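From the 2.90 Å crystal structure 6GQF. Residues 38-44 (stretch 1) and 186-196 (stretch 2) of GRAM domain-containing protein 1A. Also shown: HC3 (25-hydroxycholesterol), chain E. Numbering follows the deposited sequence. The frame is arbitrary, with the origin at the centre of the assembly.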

ATOM      1  N   SER A  38       3.906   1.689  14.010  1.00 79.64           N
ATOM      2  CA  SER A  38       5.141   2.169  14.618  1.00 73.97           C
ATOM      3  C   SER A  38       6.283   2.219  13.615  1.00 72.27           C
ATOM      4  O   SER A  38       7.372   1.710  13.879  1.00 84.76           O
ATOM      5  N   GLY A  39       6.026   2.829  12.462  1.00 70.00           N
ATOM      6  CA  GLY A  39       7.034   2.977  11.427  1.00 72.35           C
ATOM      7  C   GLY A  39       7.137   4.419  10.971  1.00 67.82           C
ATOM      8  O   GLY A  39       8.014   5.151  11.433  1.00 72.29           O
ATOM      9  N   ARG A  40       6.246   4.823  10.067  1.00 59.23           N
ATOM     10  CA  ARG A  40       6.175   6.211   9.614  1.00 62.18           C
ATOM     11  C   ARG A  40       4.771   6.556   9.132  1.00 62.03           C
ATOM     12  O   ARG A  40       3.996   5.670   8.762  1.00 55.25           O
ATOM     13  N   LEU A  41       4.459   7.849   9.145  1.00 58.99           N
ATOM     14  CA  LEU A  41       3.202   8.361   8.608  1.00 61.91           C
ATOM     15  C   LEU A  41       3.451   8.879   7.200  1.00 59.73           C
ATOM     16  O   LEU A  41       4.042   9.940   7.023  1.00 65.71           O
ATOM     17  N   LEU A  42       3.000   8.129   6.201  1.00 61.74           N
ATOM     18  CA  LEU A  42       3.340   8.425   4.814  1.00 61.07           C
ATOM     19  C   LEU A  42       2.413   9.480   4.221  1.00 59.11           C
ATOM     20  O   LEU A  42       2.865  10.413   3.557  1.00 62.55           O
ATOM     21  N   ILE A  43       1.116   9.328   4.467  1.00 57.66           N
ATOM     22  CA  ILE A  43       0.118  10.235   3.917  1.00 61.85           C
ATOM     23  C   ILE A  43      -0.826  10.722   5.003  1.00 65.57           C
ATOM     24  O   ILE A  43      -1.200   9.971   5.900  1.00 63.61           O
ATOM     25  N   ASN A  44      -1.201  11.993   4.909  1.00 76.02           N
ATOM     26  CA  ASN A  44      -2.196  12.584   5.790  1.00 70.66           C
ATOM     27  C   ASN A  44      -2.817  13.790   5.093  1.00 67.48           C
ATOM     28  O   ASN A  44      -2.500  14.934   5.408  1.00 79.17           O
ATOM     29  N   SER A 186      13.972   0.257   1.423  1.00 60.88           N
ATOM     30  CA  SER A 186      12.538   0.056   1.613  1.00 49.88           C
ATOM     31  C   SER A 186      11.799   1.382   1.790  1.00 52.42           C
ATOM     32  O   SER A 186      10.828   1.649   1.085  1.00 54.31           O
ATOM     33  N   TRP A 187      12.252   2.212   2.725  1.00 51.73           N
ATOM     34  CA  TRP A 187      11.575   3.479   2.996  1.00 48.73           C
ATOM     35  C   TRP A 187      11.653   4.444   1.817  1.00 54.60           C
ATOM     36  O   TRP A 187      10.773   5.284   1.645  1.00 59.27           O
ATOM     37  N   SER A 188      12.698   4.332   1.006  1.00 50.15           N
ATOM     38  CA  SER A 188      12.816   5.184  -0.170  1.00 54.04           C
ATOM     39  C   SER A 188      11.779   4.783  -1.219  1.00 59.95           C
ATOM     40  O   SER A 188      11.157   5.638  -1.851  1.00 59.88           O
ATOM     41  N   GLY A 189      11.594   3.476  -1.397  1.00 55.57           N
ATOM     42  CA  GLY A 189      10.600   2.959  -2.323  1.00 49.62           C
ATOM     43  C   GLY A 189       9.174   3.077  -1.810  1.00 57.70           C
ATOM     44  O   GLY A 189       8.227   3.141  -2.599  1.00 54.92           O
ATOM     45  N   ILE A 190       9.016   3.102  -0.487  1.00 53.77           N
ATOM     46  CA  ILE A 190       7.700   3.241   0.129  1.00 57.02           C
ATOM     47  C   ILE A 190       7.225   4.689   0.053  1.00 59.41           C
ATOM     48  O   ILE A 190       6.070   4.957  -0.283  1.00 58.91           O
ATOM     49  N   GLU A 191       8.116   5.624   0.366  1.00 60.92           N
ATOM     50  CA  GLU A 191       7.770   7.039   0.332  1.00 62.80           C
ATOM     51  C   GLU A 191       7.548   7.502  -1.094  1.00 64.57           C
ATOM     52  O   GLU A 191       6.632   8.274  -1.368  1.00 65.65           O
ATOM     53  N   ASP A 192       8.391   7.023  -2.001  1.00 63.62           N
ATOM     54  CA  ASP A 192       8.294   7.415  -3.397  1.00 63.45           C
ATOM     55  C   ASP A 192       6.969   6.950  -3.979  1.00 67.35           C
ATOM     56  O   ASP A 192       6.375   7.628  -4.819  1.00 75.76           O
ATOM     57  N   TYR A 193       6.504   5.793  -3.517  1.00 63.23           N
ATOM     58  CA  TYR A 193       5.252   5.228  -4.006  1.00 61.21           C
ATOM     59  C   TYR A 193       4.050   6.026  -3.508  1.00 60.92           C
ATOM     60  O   TYR A 193       3.222   6.474  -4.301  1.00 59.61           O
ATOM     61  N   PHE A 194       3.961   6.200  -2.193  1.00 60.13           N
ATOM     62  CA  PHE A 194       2.790   6.819  -1.584  1.00 63.18           C
ATOM     63  C   PHE A 194       2.732   8.327  -1.819  1.00 64.25           C
ATOM     64  O   PHE A 194       1.648   8.904  -1.888  1.00 68.29           O
ATOM     65  N   HIS A 195       3.884   8.970  -1.954  1.00 65.78           N
ATOM     66  CA  HIS A 195       3.894  10.400  -2.234  1.00 67.44           C
ATOM     67  C   HIS A 195       3.345  10.653  -3.639  1.00 67.00           C
ATOM     68  O   HIS A 195       2.620  11.621  -3.860  1.00 69.15           O
ATOM     69  N   HIS A 196       3.668   9.766  -4.577  1.00 68.46           N
ATOM     70  CA  HIS A 196       3.099   9.832  -5.921  1.00 66.15           C
ATOM     71  C   HIS A 196       1.619   9.463  -5.907  1.00 69.32           C
ATOM     72  O   HIS A 196       0.837   9.965  -6.715  1.00 73.10           O
TER

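The most unusual feature of this contact is an arginine that serves the helix in two ways at once. The guanidinium of Arg40 lies flat on the indole of Trp187, with centres 3.7 Å apart and planes at 7° to each other, while its NH1 makes a salt bridge and hydrogen bond to Glu191 OE2 at 2.8 Å. The two roles are compatible because they use different directions: the tryptophan lies over a face of the guanidinium, and the carboxylate meets its edge near the plane. Arg40 reaches this position with an extended chain (m, t, t, then chi4 at 178°). Its CZ sits 3.7 Å from the centroid of the five-membered ring of Trp187, a cation-pi contact, and its CD lies 3.8 Å from the centroid of the six-membered ring, a CH-pi contact, so the methylene end of the chain covers the indole as well.

The helix prepares the site by spacing. Trp187 and Glu191 are one turn apart, joined by the backbone hydrogen bond from Glu191 N to Trp187 O (3.0 Å), and both take chi1 m. Glu191 leaves the backbone sideways, yet with chi2 t its end comes nearer the strand and meets the arginine.

Two residues further along the strand, Leu42 (m, chi2 -59°) points toward the helix and gives up the largest area of any residue here, 108 Å². Its CD1 packs 3.6 Å from Glu191 CG and 3.8 Å from Ile190 CG2; its CD2 lies 4.2 Å from Trp187 CZ3, and its CB 4.1 Å from Phe194 CB. The glutamate therefore contributes its aliphatic part to the leucine and its charge to the arginine. Ile43 (m, t) also points toward the helix, placing CD1 3.7 Å from Phe194 CB, whereas Leu41 points away. Near the C-terminal end of the helix stretch, the edge of the His195 ring approaches the strand, with NE2 3.7 Å from Leu42 O.

Gly39 fits closely beside the tryptophan: its C is 4.1 Å from Trp187 CH2, and an ideal CB would stand a tight 3.3 Å from that same atom.

The helix also lines the sterol site. Gly189 CA lies 4.0 Å from C18 of 25-hydroxycholesterol, where an ideal CB would clash at 2.7 Å. Ser186 OG approaches C16 at 3.2 Å, and Tyr193 (chi1 t) turns a ring face to C2, with its OH 3.3 Å from sterol O1. One helix thus receives the strand and the ligand with largely different residues, although Ile190 and Phe194 lie near both.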

ATOM      1  CB  SER A  38       5.527   1.273  15.796  1.00 89.22           C
ATOM      2  OG  SER A  38       5.731  -0.065  15.366  1.00 87.03           O
ATOM      3  CB  ARG A  40       7.178   6.477   8.489  1.00 61.22           C
ATOM      4  CG  ARG A  40       8.631   6.339   8.894  1.00 64.44           C
ATOM      5  CD  ARG A  40       9.574   6.713   7.769  1.00 62.58           C
ATOM      6  NE  ARG A  40      10.960   6.428   8.132  1.00 70.83           N
ATOM      7  CZ  ARG A  40      12.002   6.610   7.325  1.00 74.05           C
ATOM      8  NH1 ARG A  40      11.825   7.083   6.099  1.00 65.25           N
ATOM      9  NH2 ARG A  40      13.225   6.317   7.747  1.00 80.93           N
ATOM     10  CB  LEU A  41       2.638   9.473   9.500  1.00 71.32           C
ATOM     11  CG  LEU A  41       1.337  10.140   9.037  1.00 70.81           C
ATOM     12  CD1 LEU A  41       0.172   9.159   9.076  1.00 62.49           C
ATOM     13  CD2 LEU A  41       1.038  11.362   9.888  1.00 67.41           C
ATOM     14  CB  LEU A  42       3.290   7.146   3.966  1.00 62.95           C
ATOM     15  CG  LEU A  42       4.393   6.095   4.165  1.00 59.50           C
ATOM     16  CD1 LEU A  42       5.769   6.675   3.899  1.00 63.04           C
ATOM     17  CD2 LEU A  42       4.354   5.477   5.551  1.00 61.63           C
ATOM     18  CB  ILE A  43      -0.701   9.560   2.803  1.00 64.06           C
ATOM     19  CG1 ILE A  43       0.213   9.169   1.639  1.00 66.66           C
ATOM     20  CG2 ILE A  43      -1.812  10.485   2.312  1.00 67.30           C
ATOM     21  CD1 ILE A  43      -0.457   8.278   0.600  1.00 64.95           C
ATOM     22  CB  ASN A  44      -1.573  12.980   7.129  1.00 68.83           C
ATOM     23  CG  ASN A  44      -2.604  13.431   8.143  1.00 71.77           C
ATOM     24  OD1 ASN A  44      -3.776  13.073   8.054  1.00 76.57           O
ATOM     25  ND2 ASN A  44      -2.168  14.217   9.118  1.00 74.04           N
ATOM     26  CB  SER A 186      12.271  -0.845   2.821  1.00 52.82           C
ATOM     27  OG  SER A 186      12.727  -2.171   2.602  1.00 47.72           O
ATOM     28  CB  TRP A 187      12.153   4.151   4.243  1.00 49.66           C
ATOM     29  CG  TRP A 187      11.678   3.546   5.522  1.00 48.96           C
ATOM     30  CD1 TRP A 187      12.448   3.019   6.516  1.00 52.69           C
ATOM     31  CD2 TRP A 187      10.318   3.393   5.945  1.00 55.46           C
ATOM     32  NE1 TRP A 187      11.654   2.551   7.533  1.00 57.77           N
ATOM     33  CE2 TRP A 187      10.343   2.767   7.207  1.00 54.92           C
ATOM     34  CE3 TRP A 187       9.083   3.725   5.378  1.00 50.30           C
ATOM     35  CZ2 TRP A 187       9.183   2.469   7.913  1.00 50.56           C
ATOM     36  CZ3 TRP A 187       7.934   3.424   6.078  1.00 51.91           C
ATOM     37  CH2 TRP A 187       7.991   2.804   7.334  1.00 54.45           C
ATOM     38  CB  SER A 188      14.223   5.103  -0.752  1.00 53.73           C
ATOM     39  OG  SER A 188      14.520   3.778  -1.138  1.00 69.32           O
ATOM     40  CB  ILE A 190       7.711   2.763   1.607  1.00 56.63           C
ATOM     41  CG1 ILE A 190       7.759   1.235   1.665  1.00 47.08           C
ATOM     42  CG2 ILE A 190       6.462   3.251   2.367  1.00 55.07           C
ATOM     43  CD1 ILE A 190       8.074   0.669   3.038  1.00 40.60           C
ATOM     44  CB  GLU A 191       8.862   7.876   0.989  1.00 62.04           C
ATOM     45  CG  GLU A 191       8.912   7.717   2.490  1.00 67.89           C
ATOM     46  CD  GLU A 191      10.136   8.354   3.100  1.00 79.49           C
ATOM     47  OE1 GLU A 191      11.038   8.766   2.338  1.00 79.23           O
ATOM     48  OE2 GLU A 191      10.194   8.443   4.346  1.00 85.42           O
ATOM     49  CB  ASP A 192       9.456   6.840  -4.202  1.00 63.10           C
ATOM     50  CG  ASP A 192       9.448   7.304  -5.645  1.00 72.52           C
ATOM     51  OD1 ASP A 192       9.164   8.495  -5.891  1.00 81.50           O
ATOM     52  OD2 ASP A 192       9.723   6.476  -6.537  1.00 80.03           O
ATOM     53  CB  TYR A 193       5.112   3.759  -3.580  1.00 56.52           C
ATOM     54  CG  TYR A 193       3.759   3.176  -3.932  1.00 57.76           C
ATOM     55  CD1 TYR A 193       3.527   2.610  -5.182  1.00 59.40           C
ATOM     56  CD2 TYR A 193       2.707   3.211  -3.027  1.00 50.51           C
ATOM     57  CE1 TYR A 193       2.290   2.090  -5.513  1.00 49.30           C
ATOM     58  CE2 TYR A 193       1.470   2.695  -3.352  1.00 58.33           C
ATOM     59  CZ  TYR A 193       1.267   2.135  -4.597  1.00 55.35           C
ATOM     60  OH  TYR A 193       0.033   1.618  -4.922  1.00 60.88           O
ATOM     61  CB  PHE A 194       2.752   6.512  -0.083  1.00 62.39           C
ATOM     62  CG  PHE A 194       2.280   5.121   0.234  1.00 59.90           C
ATOM     63  CD1 PHE A 194       0.937   4.788   0.128  1.00 56.71           C
ATOM     64  CD2 PHE A 194       3.178   4.142   0.622  1.00 60.67           C
ATOM     65  CE1 PHE A 194       0.503   3.505   0.408  1.00 51.52           C
ATOM     66  CE2 PHE A 194       2.746   2.859   0.907  1.00 59.01           C
ATOM     67  CZ  PHE A 194       1.408   2.543   0.800  1.00 52.12           C
ATOM     68  CB  HIS A 195       5.302  10.975  -2.067  1.00 69.20           C
ATOM     69  CG  HIS A 195       5.732  11.094  -0.636  1.00 71.45           C
ATOM     70  ND1 HIS A 195       7.054  11.181  -0.256  1.00 77.32           N
ATOM     71  CD2 HIS A 195       5.010  11.138   0.510  1.00 69.83           C
ATOM     72  CE1 HIS A 195       7.127  11.272   1.060  1.00 73.89           C
ATOM     73  NE2 HIS A 195       5.903  11.248   1.549  1.00 67.91           N
ATOM     74  CB  HIS A 196       3.855   8.907  -6.875  1.00 66.41           C
ATOM     75  CG  HIS A 196       5.156   9.470  -7.358  1.00 79.10           C
ATOM     76  ND1 HIS A 196       6.008   8.770  -8.184  1.00 87.35           N
ATOM     77  CD2 HIS A 196       5.747  10.667  -7.135  1.00 78.00           C
ATOM     78  CE1 HIS A 196       7.069   9.510  -8.448  1.00 81.55           C
ATOM     79  NE2 HIS A 196       6.936  10.666  -7.824  1.00 80.53           N
TER
HETATM   80  C18 HC3 E 601      10.096  -0.959  -1.899  1.00 49.78           C
HETATM   81  C13 HC3 E 601       9.727  -2.443  -1.996  1.00 52.00           C
HETATM   82  C12 HC3 E 601       9.171  -2.592  -3.302  1.00 49.92           C
HETATM   83  C11 HC3 E 601       7.740  -1.823  -3.493  1.00 53.20           C
HETATM   84  C9  HC3 E 601       6.724  -2.187  -2.415  1.00 50.72           C
HETATM   85  C10 HC3 E 601       5.299  -1.427  -2.605  1.00 50.72           C
HETATM   86  C19 HC3 E 601       5.581   0.016  -2.953  1.00 52.35           C
HETATM   87  C1  HC3 E 601       4.551  -2.038  -3.789  1.00 56.77           C
HETATM   88  C2  HC3 E 601       3.183  -1.426  -3.980  1.00 60.81           C
HETATM   89  C3  HC3 E 601       2.337  -1.502  -2.751  1.00 62.50           C
HETATM   90  O1  HC3 E 601       1.111  -0.800  -2.959  1.00 67.87           O
HETATM   91  C4  HC3 E 601       3.042  -0.900  -1.538  1.00 51.81           C
HETATM   92  C5  HC3 E 601       4.451  -1.469  -1.394  1.00 47.09           C
HETATM   93  C6  HC3 E 601       5.173  -1.505   0.090  1.00 50.48           C
HETATM   94  C7  HC3 E 601       6.398  -2.330   0.206  1.00 48.67           C
HETATM   95  C8  HC3 E 601       7.355  -1.956  -1.046  1.00 43.38           C
HETATM   96  C14 HC3 E 601       8.644  -2.728  -0.923  1.00 43.55           C
HETATM   97  C15 HC3 E 601       9.428  -2.735   0.486  1.00 44.36           C
HETATM   98  C16 HC3 E 601      11.020  -3.207   0.040  1.00 46.18           C
HETATM   99  C17 HC3 E 601      11.040  -3.323  -1.497  1.00 44.14           C
HETATM  100  C20 HC3 E 601      12.268  -2.912  -2.157  1.00 43.32           C
HETATM  101  C21 HC3 E 601      12.431  -3.800  -3.427  1.00 55.56           C
HETATM  102  C22 HC3 E 601      13.587  -2.935  -1.309  1.00 54.73           C
HETATM  103  C23 HC3 E 601      14.611  -3.973  -1.696  1.00 58.21           C
HETATM  104  C24 HC3 E 601      15.619  -3.973  -0.571  1.00 56.13           C
HETATM  105  C25 HC3 E 601      16.911  -4.605  -1.026  1.00 69.63           C
HETATM  106  C26 HC3 E 601      17.815  -4.700   0.179  1.00 59.46           C
HETATM  107  C27 HC3 E 601      16.634  -5.993  -1.570  1.00 61.87           C
HETATM  108  O2  HC3 E 601      17.508  -3.792  -2.009  1.00 76.21           O